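Local structure of avidin-related protein 4/5 (Gallus gallus, 2OF8) at residues W10-G15 / G114-T119; G31-A36 / V66-S71; S73-T78 / T93-R98. The protein binds biotin and its derivatives, probably with the very high affinity of the avidins, and is held here with the 4-nitroanilide of biotin. The protein carries 2 engineered substitutions. All coordinates share one frame; numbering follows the deposited sequence.

Contact 1. Residues W10-G15 / G114-T119; sequences WTNNLG and GYNNFT. With BNI (5-(2-oxo-hexahydro-thieno[3,4-D]imidazol-6-yl)-pentanoic acid (4-nitro-phenyl)-amide), chain C.
Thr11 and Thr119 form a hydrogen-bonded antiparallel pair: Thr11 N gives to Thr119 O at 2.9 Å, and Thr119 N returns the bond to Thr11 O. The next pair, Asn12 with Phe118, is a non-hydrogen-bonded one; beyond it strand 8-12 ends, and Asn13 N reaches Asn117 O only weakly.

A side chain takes over. Asn13 OD1 receives Asn117 N and, also at 3.0 Å, Asn116 ND2, from opposite faces of its carbonyl plane. The Asn116 bond is almost straight, 178° at the hydrogen, and fixes the rotation of that amide so that its oxygen faces the ligand. There Asn116 OD1 accepts from BNI N1 at 2.8 Å.

These strands, 8-12 and 111-120, are the first and last of the avidin barrel, and their pairing closes it. At the rim the chain leaves strand 8-12 in a type I turn from Asn12 to Gly15, with Asn12 OD1 accepting from Leu14 N as an Asx turn and also from Ser16 N. The other end of the amide, Asn12 ND2, donates to the ureido oxygen BNI O3 at 3.0 Å. An alanine at Asn12 would probably leave BNI O3 short of one donor and the turn without its side-chain acceptor.

Among the packing contacts, the amides of Asn12 and Asn116 stack with their planes 9° apart. Asn12 CB sits over one face of the Phe118 ring, 3.7 Å from its centroid in a CH-pi contact, while Phe118 CB meets Trp10 CE3 at 4.0 Å. Across the subunit boundary, Tyr115 stacks on Tyr115 of the second subunit.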
loop_
_atom_site.group_PDB
_atom_site.type_symbol
_atom_site.label_atom_id
_atom_site.label_comp_id
_atom_site.label_asym_id
_atom_site.label_seq_id
_atom_site.Cartn_x
_atom_site.Cartn_y
_atom_site.Cartn_z
ATOM N N TRP A 10 -10.946 21.770 2.498
ATOM C CA TRP A 10 -11.209 20.660 1.599
ATOM C C TRP A 10 -12.089 19.634 2.301
ATOM O O TRP A 10 -12.027 19.492 3.516
ATOM C CB TRP A 10 -9.899 19.962 1.232
ATOM C CG TRP A 10 -8.888 20.824 0.570
ATOM C CD1 TRP A 10 -7.994 21.650 1.180
ATOM C CD2 TRP A 10 -8.637 20.929 -0.836
ATOM N NE1 TRP A 10 -7.212 22.269 0.238
ATOM C CE2 TRP A 10 -7.588 21.847 -1.008
ATOM C CE3 TRP A 10 -9.199 20.342 -1.975
ATOM C CZ2 TRP A 10 -7.088 22.190 -2.267
ATOM C CZ3 TRP A 10 -8.699 20.681 -3.222
ATOM C CH2 TRP A 10 -7.656 21.597 -3.354
ATOM N N THR A 11 -12.925 18.942 1.530
ATOM C CA THR A 11 -13.592 17.724 1.996
ATOM C C THR A 11 -13.104 16.551 1.195
ATOM O O THR A 11 -12.640 16.726 0.074
ATOM C CB THR A 11 -15.081 17.735 1.792
ATOM O OG1 THR A 11 -15.602 18.265 0.577
ATOM C CG2 THR A 11 -15.963 17.036 2.727
ATOM N N ASN A 12 -13.256 15.351 1.745
ATOM C CA ASN A 12 -12.989 14.143 0.978
ATOM C C ASN A 12 -14.216 13.265 0.839
ATOM O O ASN A 12 -15.300 13.576 1.342
ATOM C CB ASN A 12 -11.732 13.393 1.474
ATOM C CG ASN A 12 -11.922 12.670 2.796
ATOM O OD1 ASN A 12 -13.035 12.324 3.199
ATOM N ND2 ASN A 12 -10.806 12.423 3.477
ATOM N N ASN A 13 -14.031 12.176 0.113
ATOM C CA ASN A 13 -15.114 11.267 -0.228
ATOM C C ASN A 13 -15.751 10.573 0.988
ATOM O O ASN A 13 -16.860 10.060 0.877
ATOM C CB ASN A 13 -14.622 10.229 -1.245
ATOM C CG ASN A 13 -13.424 9.464 -0.747
ATOM O OD1 ASN A 13 -12.321 10.003 -0.635
ATOM N ND2 ASN A 13 -13.640 8.205 -0.415
ATOM N N LEU A 14 -15.049 10.545 2.125
ATOM C CA LEU A 14 -15.594 10.005 3.370
ATOM C C LEU A 14 -16.312 11.056 4.218
ATOM O O LEU A 14 -16.899 10.726 5.245
ATOM C CB LEU A 14 -14.489 9.359 4.213
ATOM C CG LEU A 14 -13.700 8.235 3.554
ATOM C CD1 LEU A 14 -12.577 7.770 4.462
ATOM C CD2 LEU A 14 -14.599 7.076 3.153
ATOM N N GLY A 15 -16.253 12.311 3.795
ATOM C CA GLY A 15 -16.844 13.411 4.527
ATOM C C GLY A 15 -15.896 14.127 5.467
ATOM O O GLY A 15 -16.317 15.061 6.139
ATOM N N GLY A 114 -5.162 3.091 2.071
ATOM C CA GLY A 114 -6.385 3.480 1.399
ATOM C C GLY A 114 -6.176 4.694 0.526
ATOM O O GLY A 114 -5.055 5.144 0.309
ATOM N N TYR A 115 -7.281 5.198 -0.011
ATOM C CA TYR A 115 -7.277 6.364 -0.884
ATOM C C TYR A 115 -8.182 7.449 -0.327
ATOM O O TYR A 115 -9.057 7.187 0.491
ATOM C CB TYR A 115 -7.735 6.003 -2.304
ATOM C CG TYR A 115 -9.233 5.787 -2.490
ATOM C CD1 TYR A 115 -10.054 6.819 -2.943
ATOM C CD2 TYR A 115 -9.816 4.545 -2.263
ATOM C CE1 TYR A 115 -11.410 6.624 -3.145
ATOM C CE2 TYR A 115 -11.180 4.341 -2.464
ATOM C CZ TYR A 115 -11.966 5.378 -2.911
ATOM O OH TYR A 115 -13.312 5.159 -3.128
ATOM N N ASN A 116 -8.009 8.668 -0.823
ATOM C CA ASN A 116 -9.018 9.704 -0.638
ATOM C C ASN A 116 -8.901 10.714 -1.758
ATOM O O ASN A 116 -7.802 11.084 -2.156
ATOM C CB ASN A 116 -8.854 10.466 0.689
ATOM C CG ASN A 116 -9.473 9.767 1.887
ATOM O OD1 ASN A 116 -8.791 9.544 2.886
ATOM N ND2 ASN A 116 -10.778 9.486 1.827
ATOM N N ASN A 117 -10.049 11.186 -2.220
ATOM C CA ASN A 117 -10.133 12.269 -3.178
ATOM C C ASN A 117 -10.704 13.476 -2.450
ATOM O O ASN A 117 -11.717 13.348 -1.768
ATOM C CB ASN A 117 -11.026 11.820 -4.337
ATOM C CG ASN A 117 -10.541 10.517 -4.973
ATOM O OD1 ASN A 117 -9.358 10.365 -5.220
ATOM N ND2 ASN A 117 -11.454 9.574 -5.220
ATOM N N PHE A 118 -10.040 14.626 -2.571
ATOM C CA PHE A 118 -10.471 15.855 -1.909
ATOM C C PHE A 118 -10.867 16.902 -2.946
ATOM O O PHE A 118 -10.201 17.064 -3.973
ATOM C CB PHE A 118 -9.368 16.486 -1.046
ATOM C CG PHE A 118 -8.898 15.661 0.131
ATOM C CD1 PHE A 118 -9.247 16.012 1.429
ATOM C CD2 PHE A 118 -8.035 14.589 -0.048
ATOM C CE1 PHE A 118 -8.769 15.295 2.514
ATOM C CE2 PHE A 118 -7.557 13.866 1.040
ATOM C CZ PHE A 118 -7.928 14.217 2.317
ATOM N N THR A 119 -11.932 17.638 -2.641
ATOM C CA THR A 119 -12.306 18.825 -3.405
ATOM C C THR A 119 -12.530 19.986 -2.440
ATOM O O THR A 119 -12.714 19.792 -1.244
ATOM C CB THR A 119 -13.567 18.577 -4.252
ATOM O OG1 THR A 119 -14.611 18.061 -3.427
ATOM C CG2 THR A 119 -13.326 17.495 -5.301
HETATM C C1 BNI C . -7.967 6.048 13.779
HETATM C C10 BNI C . -7.613 7.540 13.704
HETATM C C9 BNI C . -8.374 8.267 12.600
HETATM C C8 BNI C . -8.004 7.738 11.222
HETATM C C7 BNI C . -8.937 8.267 10.153
HETATM C C2 BNI C . -8.551 7.703 8.736
HETATM C C6 BNI C . -7.399 7.666 6.477
HETATM C C4 BNI C . -9.626 7.934 7.632
HETATM C C5 BNI C . -8.909 7.838 6.272
HETATM C C3 BNI C . -9.985 9.870 6.441
HETATM O O2 BNI C . -9.123 5.657 13.643
HETATM O O3 BNI C . -10.404 11.015 6.129
HETATM N N1 BNI C . -9.250 9.092 5.647
HETATM N N2 BNI C . -10.202 9.265 7.603
HETATM S S1 BNI C . -7.057 8.508 8.054
HETATM N N17 BNI C . -6.990 5.153 13.928
HETATM C C18 BNI C . -7.010 3.789 14.068
HETATM C C20 BNI C . -6.229 3.145 15.075
HETATM C C21 BNI C . -6.262 1.712 15.197
HETATM C C22 BNI C . -7.101 0.921 14.303
HETATM C C23 BNI C . -7.887 1.567 13.296
HETATM C C24 BNI C . -7.854 2.987 13.172
HETATM N N25 BNI C . -7.124 -0.584 14.460
HETATM O O26 BNI C . -6.464 -1.133 15.293
HETATM O O27 BNI C . -7.798 -1.273 13.751
#

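Contact 2. Residues G31-A36 / V66-S71; sequences GTYLTA and VHWNFS. With BNI (5-(2-oxo-hexahydro-thieno[3,4-D]imidazol-6-yl)-pentanoic acid (4-nitro-phenyl)-amide), chain C.
Tyr33 and Trp68 stand almost perpendicular, their planes at 89°, in an offset edge-to-face pair. The benzo edge of Trp68 is turned to the face of Tyr33, where Trp68 CH2 comes to 3.6 Å from Tyr33 CD1. Trp68 is itself a wall between two neighbours: the pentanoyl chain of the ligand runs over one face, with BNI C9 above the ring centre, and Val66 CG1 lies on the opposite face, toward the rim. The thioether of the bicycle is near too, BNI S1 lying 3.6 Å from Trp68 CZ2.

Val66 also packs against Tyr33, at right angles to it, with Val66 CG1 4.0 Å from Tyr33 CB.

Thr35 comes in across the end of the indole. Its OG1 is anti to the backbone N (chi1 -178°), which separates its two branches by task: the methyl CG2 rests 3.7 Å from Trp68 CZ3 and also reaches Phe70 CZ, while the hydroxyl bonds both the ligand and Val37 O. Phe70 approaches the pentanoyl chain of the ligand, its CZ 3.9 Å from BNI C9.

These residues come from strands 28-34 and 61-67 and the loops that follow them at the mouth of the avidin barrel. Tyr33, Thr35, Trp68 and Phe70 line the biotin pocket, with Val66 behind the indole. No hydrogen bond joins the two segments; 31-36 supplies polar bonds to the ureido ring, 66-71 apolar and aromatic contacts to the ligand. Tyr33 OH donates to BNI O3 at 2.7 Å, in the plane of the phenol. Thr35 OG1 accepts from BNI N2 at 2.9 Å, consistent with its hydroxyl hydrogen going to Val37 O. Aromatic walls thus hold the apolar chain and thioether, while hydroxyls recognise the urea by its acceptor and donor sides.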
loop_
_atom_site.group_PDB
_atom_site.type_symbol
_atom_site.label_atom_id
_atom_site.label_comp_id
_atom_site.label_asym_id
_atom_site.label_seq_id
_atom_site.Cartn_x
_atom_site.Cartn_y
_atom_site.Cartn_z
ATOM N N GLY A 31 -1.926 22.672 9.286
ATOM C CA GLY A 31 -3.358 22.671 9.149
ATOM C C GLY A 31 -4.004 21.814 10.202
ATOM O O GLY A 31 -3.373 21.376 11.157
ATOM N N THR A 32 -5.295 21.583 10.021
ATOM C CA THR A 32 -6.054 20.705 10.890
ATOM C C THR A 32 -6.872 19.745 10.054
ATOM O O THR A 32 -7.178 19.997 8.891
ATOM C CB THR A 32 -6.999 21.500 11.803
ATOM O OG1 THR A 32 -7.941 22.215 10.999
ATOM C CG2 THR A 32 -6.247 22.560 12.616
ATOM N N TYR A 33 -7.234 18.640 10.682
ATOM C CA TYR A 33 -7.934 17.554 10.020
ATOM C C TYR A 33 -9.027 17.069 10.961
ATOM O O TYR A 33 -8.742 16.699 12.096
ATOM C CB TYR A 33 -6.960 16.412 9.696
ATOM C CG TYR A 33 -7.425 15.490 8.590
ATOM C CD1 TYR A 33 -8.410 14.534 8.813
ATOM C CD2 TYR A 33 -6.876 15.565 7.321
ATOM C CE1 TYR A 33 -8.835 13.686 7.789
ATOM C CE2 TYR A 33 -7.292 14.728 6.298
ATOM C CZ TYR A 33 -8.270 13.796 6.526
ATOM O OH TYR A 33 -8.654 12.981 5.489
ATOM N N LEU A 34 -10.268 17.071 10.485
ATOM C CA LEU A 34 -11.411 16.535 11.209
ATOM C C LEU A 34 -11.883 15.302 10.446
ATOM O O LEU A 34 -12.530 15.410 9.403
ATOM C CB LEU A 34 -12.531 17.569 11.329
ATOM C CG LEU A 34 -13.679 17.142 12.250
ATOM C CD1 LEU A 34 -13.215 16.926 13.670
ATOM C CD2 LEU A 34 -14.795 18.184 12.213
ATOM N N THR A 35 -11.490 14.129 10.922
ATOM C CA THR A 35 -11.903 12.904 10.268
ATOM C C THR A 35 -13.368 12.594 10.551
ATOM O O THR A 35 -13.850 12.787 11.663
ATOM C CB THR A 35 -11.001 11.715 10.635
ATOM O OG1 THR A 35 -11.455 10.562 9.907
ATOM C CG2 THR A 35 -11.023 11.366 12.140
ATOM N N ALA A 36 -14.068 12.107 9.530
ATOM C CA ALA A 36 -15.454 11.675 9.689
ATOM C C ALA A 36 -15.549 10.301 10.343
ATOM O O ALA A 36 -16.603 9.958 10.883
ATOM C CB ALA A 36 -16.166 11.661 8.342
ATOM N N VAL A 66 -0.768 13.448 9.767
ATOM C CA VAL A 66 -1.781 13.819 10.740
ATOM C C VAL A 66 -1.470 13.099 12.046
ATOM O O VAL A 66 -1.442 11.865 12.108
ATOM C CB VAL A 66 -3.204 13.449 10.288
ATOM C CG1 VAL A 66 -4.218 13.951 11.318
ATOM C CG2 VAL A 66 -3.507 14.016 8.913
ATOM N N HIS A 67 -1.228 13.887 13.093
ATOM C CA HIS A 67 -1.062 13.372 14.443
ATOM C C HIS A 67 -2.440 13.388 15.099
ATOM O O HIS A 67 -2.934 14.438 15.522
ATOM C CB HIS A 67 -0.049 14.233 15.210
ATOM C CG HIS A 67 -0.108 14.091 16.697
ATOM N ND1 HIS A 67 0.900 13.558 17.470
ATOM C CD2 HIS A 67 -1.068 14.490 17.562
ATOM C CE1 HIS A 67 0.549 13.626 18.746
ATOM N NE2 HIS A 67 -0.652 14.165 18.823
ATOM N N TRP A 68 -3.089 12.233 15.161
ATOM C CA TRP A 68 -4.418 12.158 15.754
ATOM C C TRP A 68 -4.307 12.504 17.238
ATOM O O TRP A 68 -3.483 11.949 17.951
ATOM C CB TRP A 68 -5.037 10.773 15.546
ATOM C CG TRP A 68 -5.095 10.423 14.099
ATOM C CD1 TRP A 68 -4.336 9.493 13.459
ATOM C CD2 TRP A 68 -5.881 11.065 13.081
ATOM N NE1 TRP A 68 -4.619 9.485 12.116
ATOM C CE2 TRP A 68 -5.561 10.445 11.856
ATOM C CE3 TRP A 68 -6.846 12.081 13.081
ATOM C CZ2 TRP A 68 -6.156 10.808 10.653
ATOM C CZ3 TRP A 68 -7.443 12.445 11.881
ATOM C CH2 TRP A 68 -7.100 11.807 10.685
ATOM N N ASN A 69 -5.148 13.420 17.704
ATOM C CA ASN A 69 -5.065 13.891 19.086
ATOM C C ASN A 69 -5.857 13.027 20.053
ATOM O O ASN A 69 -5.872 13.303 21.251
ATOM C CB ASN A 69 -5.543 15.340 19.185
ATOM C CG ASN A 69 -4.450 16.349 18.889
ATOM O OD1 ASN A 69 -3.304 16.006 18.597
ATOM N ND2 ASN A 69 -4.812 17.622 18.969
ATOM N N PHE A 70 -6.508 11.994 19.531
ATOM C CA PHE A 70 -7.403 11.128 20.299
ATOM C C PHE A 70 -7.019 9.655 20.182
ATOM O O PHE A 70 -7.748 8.787 20.655
ATOM C CB PHE A 70 -8.851 11.333 19.825
ATOM C CG PHE A 70 -9.045 11.057 18.363
ATOM C CD1 PHE A 70 -8.831 12.046 17.423
ATOM C CD2 PHE A 70 -9.420 9.796 17.927
ATOM C CE1 PHE A 70 -8.990 11.788 16.069
ATOM C CE2 PHE A 70 -9.578 9.540 16.568
ATOM C CZ PHE A 70 -9.360 10.538 15.649
ATOM N N SER A 71 -5.885 9.381 19.537
ATOM C CA SER A 71 -5.435 8.027 19.254
ATOM C C SER A 71 -3.911 8.012 19.325
ATOM O O SER A 71 -3.277 9.051 19.183
ATOM C CB SER A 71 -5.899 7.639 17.838
ATOM O OG SER A 71 -5.437 6.373 17.403
HETATM C C1 BNI C . -7.967 6.048 13.779
HETATM C C10 BNI C . -7.613 7.540 13.704
HETATM C C9 BNI C . -8.374 8.267 12.600
HETATM C C8 BNI C . -8.004 7.738 11.222
HETATM C C7 BNI C . -8.937 8.267 10.153
HETATM C C2 BNI C . -8.551 7.703 8.736
HETATM C C6 BNI C . -7.399 7.666 6.477
HETATM C C4 BNI C . -9.626 7.934 7.632
HETATM C C5 BNI C . -8.909 7.838 6.272
HETATM C C3 BNI C . -9.985 9.870 6.441
HETATM O O2 BNI C . -9.123 5.657 13.643
HETATM O O3 BNI C . -10.404 11.015 6.129
HETATM N N1 BNI C . -9.250 9.092 5.647
HETATM N N2 BNI C . -10.202 9.265 7.603
HETATM S S1 BNI C . -7.057 8.508 8.054
HETATM N N17 BNI C . -6.990 5.153 13.928
HETATM C C18 BNI C . -7.010 3.789 14.068
HETATM C C20 BNI C . -6.229 3.145 15.075
HETATM C C21 BNI C . -6.262 1.712 15.197
HETATM C C22 BNI C . -7.101 0.921 14.303
HETATM C C23 BNI C . -7.887 1.567 13.296
HETATM C C24 BNI C . -7.854 2.987 13.172
HETATM N N25 BNI C . -7.124 -0.584 14.460
HETATM O O26 BNI C . -6.464 -1.133 15.293
HETATM O O27 BNI C . -7.798 -1.273 13.751
#

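Contact 3. Residues S73-T78 / T93-R98; sequences STTVFT and TMWLLR. With BNI (5-(2-oxo-hexahydro-thieno[3,4-D]imidazol-6-yl)-pentanoic acid (4-nitro-phenyl)-amide), chain C.
Thr74 and Arg98, Val76 and Leu96, and Thr78 and Met94 are the three hydrogen-bonded pairs of this antiparallel ladder, and in each both backbone N-H groups find the facing carbonyl. All six bonds are of ordinary length, from Arg98 N to Thr74 O at 2.8 Å to Thr74 N to Arg98 O at 3.0 Å. The strands, 74-83 and 89-98, form a beta hairpin in the avidin barrel. In the pairs between, Thr75 with Leu97 and Phe77 with Trp95, the side chains point into the barrel toward the ligand.

The side-chain polar atoms look mostly beyond the hairpin. Thr78 OG1 bonds to Phe62 O and Thr93 OG1 to Asn116 O, while the guanidinium of Arg98 forms a salt bridge with Asp107. Thr75 OG1 accepts from Trp68 NE1 and also lies 3.4 Å from BNI S1. Ser73 OG takes the anilide N-H of the ligand, BNI N17, at 3.0 Å, and is bonded to Ser71 OG besides. It sits between its own backbone N and carbonyl carbon (chi1 67°), a torsion that turns the hydroxyl to the amide. Leu97 CD2 packs against the start of the nitrophenyl ring, 3.7 Å from BNI C24.

Trp95 lies alongside Phe77, its CB over one face of the phenyl ring, 4.0 Å from the centroid. The indole of Trp95 turns a face to the ligand: BNI C6, next to the sulfur, lies over the ring centre, 3.2 Å from Trp95 CE2. Trp95 NE1 makes a weak hydrogen bond to Tyr115 O. With its backbone bonds complete, the hairpin offers the thioether ring mainly apolar surface, and its one hydrogen bond to the ligand, from BNI N17, falls on the amide at the far end of the chain.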
loop_
_atom_site.group_PDB
_atom_site.type_symbol
_atom_site.label_atom_id
_atom_site.label_comp_id
_atom_site.label_asym_id
_atom_site.label_seq_id
_atom_site.Cartn_x
_atom_site.Cartn_y
_atom_site.Cartn_z
ATOM N N SER A 73 -2.350 6.355 17.029
ATOM C CA SER A 73 -2.061 6.126 15.622
ATOM C C SER A 73 -1.654 7.424 14.902
ATOM O O SER A 73 -1.850 8.525 15.415
ATOM C CB SER A 73 -3.268 5.468 14.932
ATOM O OG SER A 73 -4.392 6.331 14.875
ATOM N N THR A 74 -1.099 7.263 13.704
ATOM C CA THR A 74 -0.677 8.365 12.842
ATOM C C THR A 74 -1.070 8.024 11.411
ATOM O O THR A 74 -0.941 6.871 11.021
ATOM C CB THR A 74 0.852 8.531 12.913
ATOM O OG1 THR A 74 1.239 8.892 14.248
ATOM C CG2 THR A 74 1.328 9.667 12.013
ATOM N N THR A 75 -1.529 9.002 10.637
ATOM C CA THR A 75 -1.730 8.795 9.199
ATOM C C THR A 75 -0.818 9.698 8.396
ATOM O O THR A 75 -0.619 10.854 8.750
ATOM C CB THR A 75 -3.182 9.048 8.802
ATOM O OG1 THR A 75 -4.001 8.172 9.577
ATOM C CG2 THR A 75 -3.443 8.719 7.321
ATOM N N VAL A 76 -0.285 9.171 7.294
ATOM C CA VAL A 76 0.358 9.991 6.280
ATOM C C VAL A 76 -0.440 9.899 4.980
ATOM O O VAL A 76 -0.961 8.839 4.628
ATOM C CB VAL A 76 1.831 9.605 6.047
ATOM C CG1 VAL A 76 2.665 9.910 7.287
ATOM C CG2 VAL A 76 1.985 8.143 5.644
ATOM N N PHE A 77 -0.532 11.036 4.294
ATOM C CA PHE A 77 -1.176 11.167 2.996
ATOM C C PHE A 77 -0.142 11.670 2.000
ATOM O O PHE A 77 0.644 12.569 2.320
ATOM C CB PHE A 77 -2.298 12.211 3.021
ATOM C CG PHE A 77 -3.514 11.822 3.811
ATOM C CD1 PHE A 77 -3.523 11.934 5.192
ATOM C CD2 PHE A 77 -4.679 11.406 3.181
ATOM C CE1 PHE A 77 -4.662 11.620 5.936
ATOM C CE2 PHE A 77 -5.825 11.095 3.927
ATOM C CZ PHE A 77 -5.801 11.196 5.300
ATOM N N THR A 78 -0.174 11.151 0.781
ATOM C CA THR A 78 0.583 11.758 -0.307
ATOM C C THR A 78 -0.267 11.771 -1.560
ATOM O O THR A 78 -1.152 10.937 -1.737
ATOM C CB THR A 78 1.927 11.033 -0.489
ATOM O OG1 THR A 78 2.761 11.754 -1.405
ATOM C CG2 THR A 78 1.758 9.632 -1.065
ATOM N N THR A 93 -5.183 11.414 -3.504
ATOM C CA THR A 93 -4.269 10.949 -2.473
ATOM C C THR A 93 -4.403 9.470 -2.177
ATOM O O THR A 93 -5.455 8.840 -2.389
ATOM C CB THR A 93 -4.441 11.706 -1.117
ATOM O OG1 THR A 93 -5.628 11.282 -0.430
ATOM C CG2 THR A 93 -4.530 13.206 -1.295
ATOM N N MET A 94 -3.322 8.959 -1.619
ATOM C CA MET A 94 -3.332 7.688 -0.940
ATOM C C MET A 94 -2.695 7.868 0.407
ATOM O O MET A 94 -1.913 8.795 0.631
ATOM C CB MET A 94 -2.613 6.645 -1.769
ATOM C CG MET A 94 -3.327 6.418 -3.084
ATOM S SD MET A 94 -2.886 4.919 -3.884
ATOM C CE MET A 94 -3.685 3.743 -2.837
ATOM N N TRP A 95 -3.044 6.970 1.310
ATOM C CA TRP A 95 -2.642 7.116 2.698
ATOM C C TRP A 95 -2.217 5.805 3.310
ATOM O O TRP A 95 -2.611 4.724 2.870
ATOM C CB TRP A 95 -3.743 7.785 3.536
ATOM C CG TRP A 95 -5.102 7.143 3.483
ATOM C CD1 TRP A 95 -6.173 7.573 2.771
ATOM C CD2 TRP A 95 -5.545 5.983 4.202
ATOM N NE1 TRP A 95 -7.258 6.761 2.996
ATOM C CE2 TRP A 95 -6.902 5.781 3.881
ATOM C CE3 TRP A 95 -4.950 5.123 5.132
ATOM C CZ2 TRP A 95 -7.653 4.739 4.421
ATOM C CZ3 TRP A 95 -5.696 4.089 5.662
ATOM C CH2 TRP A 95 -7.031 3.900 5.300
ATOM N N LEU A 96 -1.390 5.940 4.347
ATOM C CA LEU A 96 -1.034 4.847 5.249
ATOM C C LEU A 96 -1.394 5.268 6.669
ATOM O O LEU A 96 -1.025 6.359 7.113
ATOM C CB LEU A 96 0.466 4.541 5.216
ATOM C CG LEU A 96 1.024 4.044 3.887
ATOM C CD1 LEU A 96 2.541 3.993 3.954
ATOM C CD2 LEU A 96 0.469 2.689 3.502
ATOM N N LEU A 97 -2.124 4.410 7.372
ATOM C CA LEU A 97 -2.526 4.622 8.751
ATOM C C LEU A 97 -1.768 3.613 9.611
ATOM O O LEU A 97 -1.968 2.395 9.485
ATOM C CB LEU A 97 -4.041 4.466 8.901
ATOM C CG LEU A 97 -4.659 4.400 10.305
ATOM C CD1 LEU A 97 -4.320 5.513 11.264
ATOM C CD2 LEU A 97 -6.173 4.327 10.178
ATOM N N ARG A 98 -0.881 4.134 10.460
ATOM C CA ARG A 98 -0.083 3.338 11.369
ATOM C C ARG A 98 -0.731 3.296 12.740
ATOM O O ARG A 98 -0.872 4.319 13.403
ATOM C CB ARG A 98 1.312 3.938 11.508
ATOM C CG ARG A 98 2.168 3.230 12.537
ATOM C CD ARG A 98 2.572 1.857 12.120
ATOM N NE ARG A 98 3.039 1.037 13.230
ATOM C CZ ARG A 98 3.910 0.040 13.101
ATOM N NH1 ARG A 98 4.510 -0.201 11.946
ATOM N NH2 ARG A 98 4.183 -0.718 14.145
HETATM C C1 BNI C . -7.967 6.048 13.779
HETATM C C10 BNI C . -7.613 7.540 13.704
HETATM C C9 BNI C . -8.374 8.267 12.600
HETATM C C8 BNI C . -8.004 7.738 11.222
HETATM C C7 BNI C . -8.937 8.267 10.153
HETATM C C2 BNI C . -8.551 7.703 8.736
HETATM C C6 BNI C . -7.399 7.666 6.477
HETATM C C4 BNI C . -9.626 7.934 7.632
HETATM C C5 BNI C . -8.909 7.838 6.272
HETATM C C3 BNI C . -9.985 9.870 6.441
HETATM O O2 BNI C . -9.123 5.657 13.643
HETATM O O3 BNI C . -10.404 11.015 6.129
HETATM N N1 BNI C . -9.250 9.092 5.647
HETATM N N2 BNI C . -10.202 9.265 7.603
HETATM S S1 BNI C . -7.057 8.508 8.054
HETATM N N17 BNI C . -6.990 5.153 13.928
HETATM C C18 BNI C . -7.010 3.789 14.068
HETATM C C20 BNI C . -6.229 3.145 15.075
HETATM C C21 BNI C . -6.262 1.712 15.197
HETATM C C22 BNI C . -7.101 0.921 14.303
HETATM C C23 BNI C . -7.887 1.567 13.296
HETATM C C24 BNI C . -7.854 2.987 13.172
HETATM N N25 BNI C . -7.124 -0.584 14.460
HETATM O O26 BNI C . -6.464 -1.133 15.293
HETATM O O27 BNI C . -7.798 -1.273 13.751
#

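In the fold
From the N terminus, strand 8-12 opens contact 1, which closes only when the chain returns as strand 111-120; the first and last strands meet there and shut the barrel. Contacts 2 and 3 both fall within that long loop, one after the other without crossing. Contact 2 brings 31-36 to 66-71, spanning strand 47-53, which lies between their strands in the sheet. Contact 3 then pairs 73-78 with 93-98 as a hairpin. Val66 N bonds to Thr75 O between contacts 2 and 3, and Trp95 N to Gly114 O between contacts 1 and 3. All three meet around the one bound ligand.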